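Local coordinates for protein kinectin 1 (Kinesin receptor) (Legionella pneumophila, PDB 4MU6) that is a Legionella pneumophila effector, LegC3, whose molecular function is not established and whose N-terminal coiled-coil domain is the part described here, at residues K19-D24 with P261-E266; D34-K39 with S288-I293; A40-I45 with Q257-L262. One frame throughout, in Å; residues are numbered along the deposited sequence.

Interaction 1. Residues K19-D24 with P261-E266; sequences KQFLAD and PLFLEE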
# COMPACT_ATOMS: atom_id res chain seq x y z
N LYS A 19 23.89 33.92 10.59
CA LYS A 19 25.18 33.90 11.26
C LYS A 19 26.26 33.27 10.37
O LYS A 19 27.38 33.78 10.30
CB LYS A 19 25.08 33.15 12.60
CG LYS A 19 24.38 33.93 13.71
CD LYS A 19 24.39 33.14 15.00
CE LYS A 19 23.84 33.95 16.15
NZ LYS A 19 24.49 33.54 17.44
N GLN A 20 25.91 32.19 9.69
CA GLN A 20 26.86 31.51 8.81
C GLN A 20 27.31 32.44 7.68
O GLN A 20 28.49 32.49 7.32
CB GLN A 20 26.26 30.21 8.26
CG GLN A 20 27.15 29.51 7.25
CD GLN A 20 28.52 29.20 7.82
OE1 GLN A 20 28.66 28.91 9.00
NE2 GLN A 20 29.54 29.28 6.97
N PHE A 21 26.36 33.19 7.14
CA PHE A 21 26.64 34.16 6.09
C PHE A 21 27.55 35.27 6.61
O PHE A 21 28.52 35.65 5.96
CB PHE A 21 25.31 34.74 5.60
CG PHE A 21 25.45 35.78 4.52
CD1 PHE A 21 25.58 37.13 4.85
CD2 PHE A 21 25.40 35.43 3.19
CE1 PHE A 21 25.67 38.09 3.87
CE2 PHE A 21 25.50 36.39 2.20
CZ PHE A 21 25.64 37.72 2.54
N LEU A 22 27.24 35.80 7.80
CA LEU A 22 28.02 36.88 8.38
C LEU A 22 29.37 36.40 8.95
O LEU A 22 30.16 37.20 9.43
CB LEU A 22 27.20 37.65 9.43
CG LEU A 22 26.05 38.47 8.84
CD1 LEU A 22 25.10 39.03 9.90
CD2 LEU A 22 26.57 39.59 7.95
N ALA A 23 29.63 35.09 8.89
CA ALA A 23 30.94 34.57 9.26
C ALA A 23 31.96 35.00 8.22
O ALA A 23 33.16 34.96 8.46
CB ALA A 23 30.91 33.06 9.37
N ASP A 24 31.47 35.39 7.05
CA ASP A 24 32.29 35.93 5.97
C ASP A 24 32.94 37.26 6.39
O ASP A 24 32.27 38.27 6.58
CB ASP A 24 31.42 36.12 4.72
CG ASP A 24 32.23 36.31 3.46
OD1 ASP A 24 33.33 36.91 3.52
OD2 ASP A 24 31.76 35.85 2.40
N PRO A 261 14.44 41.50 8.80
CA PRO A 261 14.66 42.14 10.11
C PRO A 261 15.73 41.42 10.94
O PRO A 261 16.48 42.07 11.67
CB PRO A 261 13.30 42.04 10.80
CG PRO A 261 12.30 41.82 9.68
CD PRO A 261 13.04 41.08 8.61
N LEU A 262 15.81 40.10 10.81
CA LEU A 262 16.81 39.34 11.56
C LEU A 262 18.21 39.67 11.07
O LEU A 262 19.15 39.81 11.85
CB LEU A 262 16.56 37.83 11.43
CG LEU A 262 15.49 37.19 12.32
CD1 LEU A 262 15.50 35.66 12.16
CD2 LEU A 262 15.72 37.56 13.78
N PHE A 263 18.34 39.81 9.75
CA PHE A 263 19.63 40.11 9.16
C PHE A 263 20.15 41.47 9.63
O PHE A 263 21.34 41.65 9.90
CB PHE A 263 19.52 40.11 7.64
CG PHE A 263 20.78 40.56 6.94
CD1 PHE A 263 21.83 39.68 6.76
CD2 PHE A 263 20.89 41.86 6.46
CE1 PHE A 263 23.00 40.09 6.10
CE2 PHE A 263 22.05 42.26 5.81
CZ PHE A 263 23.10 41.38 5.62
N LEU A 264 19.24 42.44 9.71
CA LEU A 264 19.59 43.78 10.16
C LEU A 264 20.13 43.74 11.59
O LEU A 264 21.16 44.34 11.89
CB LEU A 264 18.38 44.71 10.02
CG LEU A 264 18.70 46.09 9.44
CD1 LEU A 264 19.26 45.99 8.03
CD2 LEU A 264 17.46 47.00 9.48
N GLU A 265 19.45 43.00 12.47
CA GLU A 265 19.90 42.79 13.85
C GLU A 265 21.29 42.17 13.92
O GLU A 265 22.17 42.62 14.68
CB GLU A 265 18.93 41.87 14.60
CG GLU A 265 17.59 42.49 14.95
CD GLU A 265 17.66 43.47 16.11
OE1 GLU A 265 18.66 43.41 16.87
OE2 GLU A 265 16.74 44.30 16.27
N GLU A 266 21.50 41.12 13.14
CA GLU A 266 22.77 40.41 13.21
C GLU A 266 23.89 41.21 12.57
O GLU A 266 25.04 41.03 12.91
CB GLU A 266 22.66 39.03 12.56
CG GLU A 266 21.91 38.03 13.40
CD GLU A 266 22.60 37.76 14.73
OE1 GLU A 266 23.84 37.79 14.76
OE2 GLU A 266 21.89 37.54 15.73
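F263 turns the end of its ring into the angle between F21 and L22, so that one atom, CE1, serves both neighbours. F21 and F263 meet at an oblique angle, with 4.0 Å between F21 CE1 and F263 CE1. CG of F263 stands anti to the backbone N (chi1 174°), which starts the ring off towards helix 10-22. The methyl CD2 of L22 comes to the same corner, 4.1 Å from F263 CE1. Its other methyl, CD1, lies 3.6 Å from CB of E266, touching the aliphatic base of an otherwise polar side chain. Leucine suits this place because its two methyls can touch two partners at once, CD2 the ring of F263 and CD1 the CB of E266. On the exposed flank, the extended chain of K19 passes across E266. K19 NZ stays 5.1 Å from E266 OE1, close enough for some electrostatic attraction but not a salt bridge; E266 bends at chi2, and its OE2 makes a salt bridge with K269 instead. The contact thus sets residues 19-22 of helix 10-22 against helix 227-273. I45 of helix 43-105 touches both phenylalanines, while L27 of the following loop packs on F21 and L22.

Interaction 2. Residues D34-K39 with S288-I293; sequences DLILSK and SVIKYI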
# COMPACT_ATOMS: atom_id res chain seq x y z
N ASP A 34 23.59 47.70 -0.34
CA ASP A 34 22.43 47.34 -1.15
C ASP A 34 21.51 46.36 -0.42
O ASP A 34 20.28 46.46 -0.50
CB ASP A 34 22.86 46.78 -2.52
CG ASP A 34 23.21 47.88 -3.52
OD1 ASP A 34 22.63 48.98 -3.41
OD2 ASP A 34 24.07 47.65 -4.39
N LEU A 35 22.10 45.43 0.31
CA LEU A 35 21.29 44.49 1.05
C LEU A 35 20.44 45.22 2.09
O LEU A 35 19.26 44.92 2.24
CB LEU A 35 22.14 43.37 1.67
CG LEU A 35 22.77 42.38 0.67
CD1 LEU A 35 23.73 41.47 1.38
CD2 LEU A 35 21.70 41.55 -0.06
N ILE A 36 21.03 46.19 2.80
CA ILE A 36 20.26 46.98 3.76
C ILE A 36 19.14 47.76 3.08
O ILE A 36 17.99 47.73 3.51
CB ILE A 36 21.15 47.97 4.50
CG1 ILE A 36 22.22 47.22 5.28
CG2 ILE A 36 20.31 48.81 5.45
CD1 ILE A 36 23.35 48.10 5.76
N LEU A 37 19.49 48.46 2.01
CA LEU A 37 18.54 49.23 1.23
C LEU A 37 17.38 48.40 0.67
O LEU A 37 16.28 48.91 0.48
CB LEU A 37 19.27 49.92 0.08
CG LEU A 37 20.09 51.12 0.52
CD1 LEU A 37 20.81 51.73 -0.66
CD2 LEU A 37 19.17 52.14 1.18
N SER A 38 17.63 47.12 0.41
CA SER A 38 16.65 46.29 -0.27
C SER A 38 15.35 46.06 0.51
O SER A 38 14.32 45.81 -0.11
CB SER A 38 17.26 44.93 -0.66
OG SER A 38 17.35 44.05 0.45
N LYS A 39 15.40 46.13 1.84
CA LYS A 39 14.28 45.73 2.69
C LYS A 39 13.60 44.44 2.20
O LYS A 39 12.38 44.34 2.16
CB LYS A 39 13.26 46.86 2.82
CG LYS A 39 13.88 48.16 3.31
CD LYS A 39 12.82 49.11 3.84
CE LYS A 39 12.11 48.49 5.01
NZ LYS A 39 10.94 49.30 5.32
N SER A 288 24.79 54.55 9.20
CA SER A 288 23.93 55.61 8.70
C SER A 288 22.75 55.06 7.89
O SER A 288 21.62 55.48 8.08
CB SER A 288 24.75 56.60 7.86
OG SER A 288 23.90 57.53 7.21
N VAL A 289 23.00 54.10 7.01
CA VAL A 289 21.92 53.51 6.22
C VAL A 289 20.98 52.70 7.11
O VAL A 289 19.75 52.75 6.97
CB VAL A 289 22.44 52.63 5.05
CG1 VAL A 289 21.27 52.14 4.23
CG2 VAL A 289 23.36 53.42 4.17
N ILE A 290 21.57 51.97 8.05
CA ILE A 290 20.80 51.16 8.98
C ILE A 290 19.84 52.00 9.83
O ILE A 290 18.65 51.68 9.94
CB ILE A 290 21.74 50.31 9.86
CG1 ILE A 290 22.31 49.16 9.01
CG2 ILE A 290 21.01 49.75 11.07
CD1 ILE A 290 23.49 48.44 9.64
N LYS A 291 20.34 53.10 10.38
CA LYS A 291 19.50 53.94 11.22
C LYS A 291 18.42 54.60 10.38
O LYS A 291 17.33 54.90 10.87
CB LYS A 291 20.34 54.97 12.00
CG LYS A 291 20.61 56.26 11.26
CD LYS A 291 21.56 57.14 12.08
CE LYS A 291 22.91 56.45 12.25
NZ LYS A 291 23.75 57.15 13.28
N TYR A 292 18.71 54.80 9.09
CA TYR A 292 17.72 55.39 8.19
C TYR A 292 16.52 54.46 8.01
O TYR A 292 15.36 54.91 8.07
CB TYR A 292 18.38 55.76 6.86
CG TYR A 292 17.45 56.01 5.70
CD1 TYR A 292 16.67 57.15 5.62
CD2 TYR A 292 17.38 55.10 4.64
CE1 TYR A 292 15.83 57.39 4.53
CE2 TYR A 292 16.54 55.32 3.55
CZ TYR A 292 15.77 56.46 3.50
OH TYR A 292 14.94 56.67 2.40
N ILE A 293 16.79 53.17 7.83
CA ILE A 293 15.73 52.16 7.77
C ILE A 293 14.97 52.09 9.10
O ILE A 293 13.74 52.06 9.14
CB ILE A 293 16.30 50.76 7.47
CG1 ILE A 293 17.03 50.74 6.12
CG2 ILE A 293 15.21 49.70 7.56
CD1 ILE A 293 16.13 50.96 4.91
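I36 reaches across to V289, I290 and I293 and is the hub of a contact made by hydrocarbon groups. Its beta-branch divides the work. CG2, anti to the backbone N, meets V289 CG1 at 3.7 Å and I293 CG1 at 3.9 Å, whereas the longer arm crosses I290 at about a right angle, bringing I36 CD1 to 3.6 Å from I290 CG1. A branched, unpolar residue is well suited to a buried place facing three neighbours. L37 next in sequence sits at the exposed border, and its CD2 comes within 3.7 Å of V289 CG1, the methyl that I36 also touches. K39 leaves the helix with positive phi (41°), and its chain slides past I293 in the opposite direction, with CG 3.9 Å from I293 CD1. Lysine fits this margin because its methylenes can lie on an isoleucine while its ammonium group goes on to a cation-pi contact with F299. The axes of the two short helical segments are nearly parallel, 5° apart, and approach to 9.7 Å. Helices 29-38 and 280-294 thus lie side by side, and L267 of helix 227-273 packs against both I36 and I290.

Interaction 3. Residues A40-I45 with Q257-L262; sequences APIPWI and QINYPL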
# COMPACT_ATOMS: atom_id res chain seq x y z
N ALA A 40 14.41 43.45 1.83
CA ALA A 40 13.92 42.21 1.25
C ALA A 40 14.74 41.05 1.82
O ALA A 40 15.78 41.28 2.43
CB ALA A 40 14.03 42.27 -0.27
N PRO A 41 14.25 39.81 1.66
CA PRO A 41 15.11 38.71 2.14
C PRO A 41 16.47 38.72 1.43
O PRO A 41 16.52 39.04 0.25
CB PRO A 41 14.30 37.44 1.80
CG PRO A 41 13.20 37.90 0.87
CD PRO A 41 12.93 39.32 1.21
N ILE A 42 17.55 38.46 2.16
CA ILE A 42 18.86 38.36 1.52
C ILE A 42 18.82 37.10 0.66
O ILE A 42 18.52 36.01 1.16
CB ILE A 42 20.02 38.23 2.55
CG1 ILE A 42 19.91 39.31 3.65
CG2 ILE A 42 21.38 38.25 1.83
CD1 ILE A 42 19.60 40.70 3.15
N PRO A 43 19.06 37.25 -0.66
CA PRO A 43 18.84 36.13 -1.59
C PRO A 43 19.73 34.94 -1.32
O PRO A 43 19.24 33.82 -1.40
CB PRO A 43 19.16 36.75 -2.96
CG PRO A 43 18.76 38.17 -2.79
CD PRO A 43 19.23 38.52 -1.38
N TRP A 44 21.01 35.16 -1.01
CA TRP A 44 21.88 34.03 -0.71
C TRP A 44 21.40 33.26 0.53
O TRP A 44 21.44 32.04 0.57
CB TRP A 44 23.32 34.48 -0.49
CG TRP A 44 24.26 33.33 -0.21
CD1 TRP A 44 24.58 32.81 1.02
CD2 TRP A 44 24.96 32.54 -1.17
NE1 TRP A 44 25.45 31.76 0.87
CE2 TRP A 44 25.70 31.57 -0.46
CE3 TRP A 44 25.03 32.55 -2.57
CZ2 TRP A 44 26.51 30.63 -1.10
CZ3 TRP A 44 25.84 31.62 -3.21
CH2 TRP A 44 26.56 30.67 -2.47
N ILE A 45 20.95 34.00 1.53
CA ILE A 45 20.53 33.39 2.79
C ILE A 45 19.18 32.67 2.65
O ILE A 45 18.99 31.56 3.15
CB ILE A 45 20.47 34.43 3.91
CG1 ILE A 45 21.84 35.08 4.09
CG2 ILE A 45 20.01 33.79 5.21
CD1 ILE A 45 21.86 36.31 5.04
N GLN A 257 9.45 35.93 5.48
CA GLN A 257 8.90 37.09 6.17
C GLN A 257 9.85 37.69 7.20
O GLN A 257 9.88 38.91 7.39
CB GLN A 257 7.59 36.72 6.86
CG GLN A 257 6.42 36.54 5.92
CD GLN A 257 5.98 37.84 5.30
OE1 GLN A 257 6.45 38.21 4.21
NE2 GLN A 257 5.08 38.55 5.97
N ILE A 258 10.62 36.84 7.86
CA ILE A 258 11.43 37.28 8.99
C ILE A 258 12.92 37.46 8.66
O ILE A 258 13.69 37.87 9.51
CB ILE A 258 11.32 36.30 10.16
CG1 ILE A 258 11.92 34.95 9.77
CG2 ILE A 258 9.86 36.15 10.60
CD1 ILE A 258 12.03 33.97 10.93
N ASN A 259 13.31 37.11 7.44
CA ASN A 259 14.70 37.16 7.00
C ASN A 259 15.32 38.55 7.19
O ASN A 259 16.33 38.71 7.89
CB ASN A 259 14.79 36.75 5.53
CG ASN A 259 16.22 36.64 5.02
OD1 ASN A 259 16.83 37.64 4.66
ND2 ASN A 259 16.75 35.40 4.93
N TYR A 260 14.73 39.55 6.55
CA TYR A 260 15.31 40.89 6.56
C TYR A 260 15.50 41.51 7.96
O TYR A 260 16.59 41.99 8.27
CB TYR A 260 14.56 41.85 5.62
CG TYR A 260 15.16 43.23 5.63
CD1 TYR A 260 16.29 43.51 4.88
CD2 TYR A 260 14.61 44.25 6.42
CE1 TYR A 260 16.86 44.78 4.89
CE2 TYR A 260 15.18 45.52 6.45
CZ TYR A 260 16.31 45.77 5.68
OH TYR A 260 16.88 47.01 5.68
N PRO A 261 14.44 41.50 8.80
CA PRO A 261 14.66 42.14 10.11
C PRO A 261 15.73 41.42 10.94
O PRO A 261 16.48 42.07 11.67
CB PRO A 261 13.30 42.04 10.80
CG PRO A 261 12.30 41.82 9.68
CD PRO A 261 13.04 41.08 8.61
N LEU A 262 15.81 40.10 10.81
CA LEU A 262 16.81 39.34 11.56
C LEU A 262 18.21 39.67 11.07
O LEU A 262 19.15 39.81 11.85
CB LEU A 262 16.56 37.83 11.43
CG LEU A 262 15.49 37.19 12.32
CD1 LEU A 262 15.50 35.66 12.16
CD2 LEU A 262 15.72 37.56 13.78
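N259 reaches from helix 227-273 to the backbone of the link that leads into helix 43-105, within the LegC3 N-terminal coiled-coil domain. The tight part of this contact is gathered round its amide. CG stands anti to the backbone N (chi1 -175°), directed at the link, and OD1 lies 2.7 Å from I42 N. The hydrogen bond is fairly straight, 157° at the hydrogen, with I42 N 46° out of the plane of the N259 carbonyl. I42 is the N-cap residue of helix 43-105, so the bond holds the chain at the point where it turns into the helix. Asparagine suits this buried place because its short amide supplies an acceptor for that N-H. The ND2 end of the same group lies against I45, 3.6 Å from its CG2, and P41 CB rests 3.8 Å from N259 CB. Proline suits the extended approach to the helix, having no N-H that would need a partner. Away from the amide, the contact becomes looser towards the partly exposed A40. The methyl of A40 points away from helix 227-273, and the residue meets Y260 through its backbone instead. The hydroxyl of Y260 looks elsewhere, bonding to I36 O of helix 29-38, while its CB and CD1 lie near the backbone of A40. There A40 O comes to 3.4 Å from Y260 CD1.

In the fold
From the N terminus, helix 10-22 comes first, and interaction 1 closes a loop of 236 residues from its end to helix 227-273. Helix 29-38 follows, and interaction 2 pairs it with helix 280-294, so these two contacts cross along the chain. Interaction 3 then joins the start of helix 43-105 to helix 227-273 and is nested inside the loop of interaction 2. It shares P261 and L262 with interaction 1. The three meet at one end of the elongated chain: F263 CG lies 3.6 Å from I42 CG1, and L264 CD1 4.0 Å from I36 CG2. Interactions 1 and 3 tie helix 227-273 to helices 10-22 and 43-105, and interaction 2 ties helix 29-38 to helix 280-294.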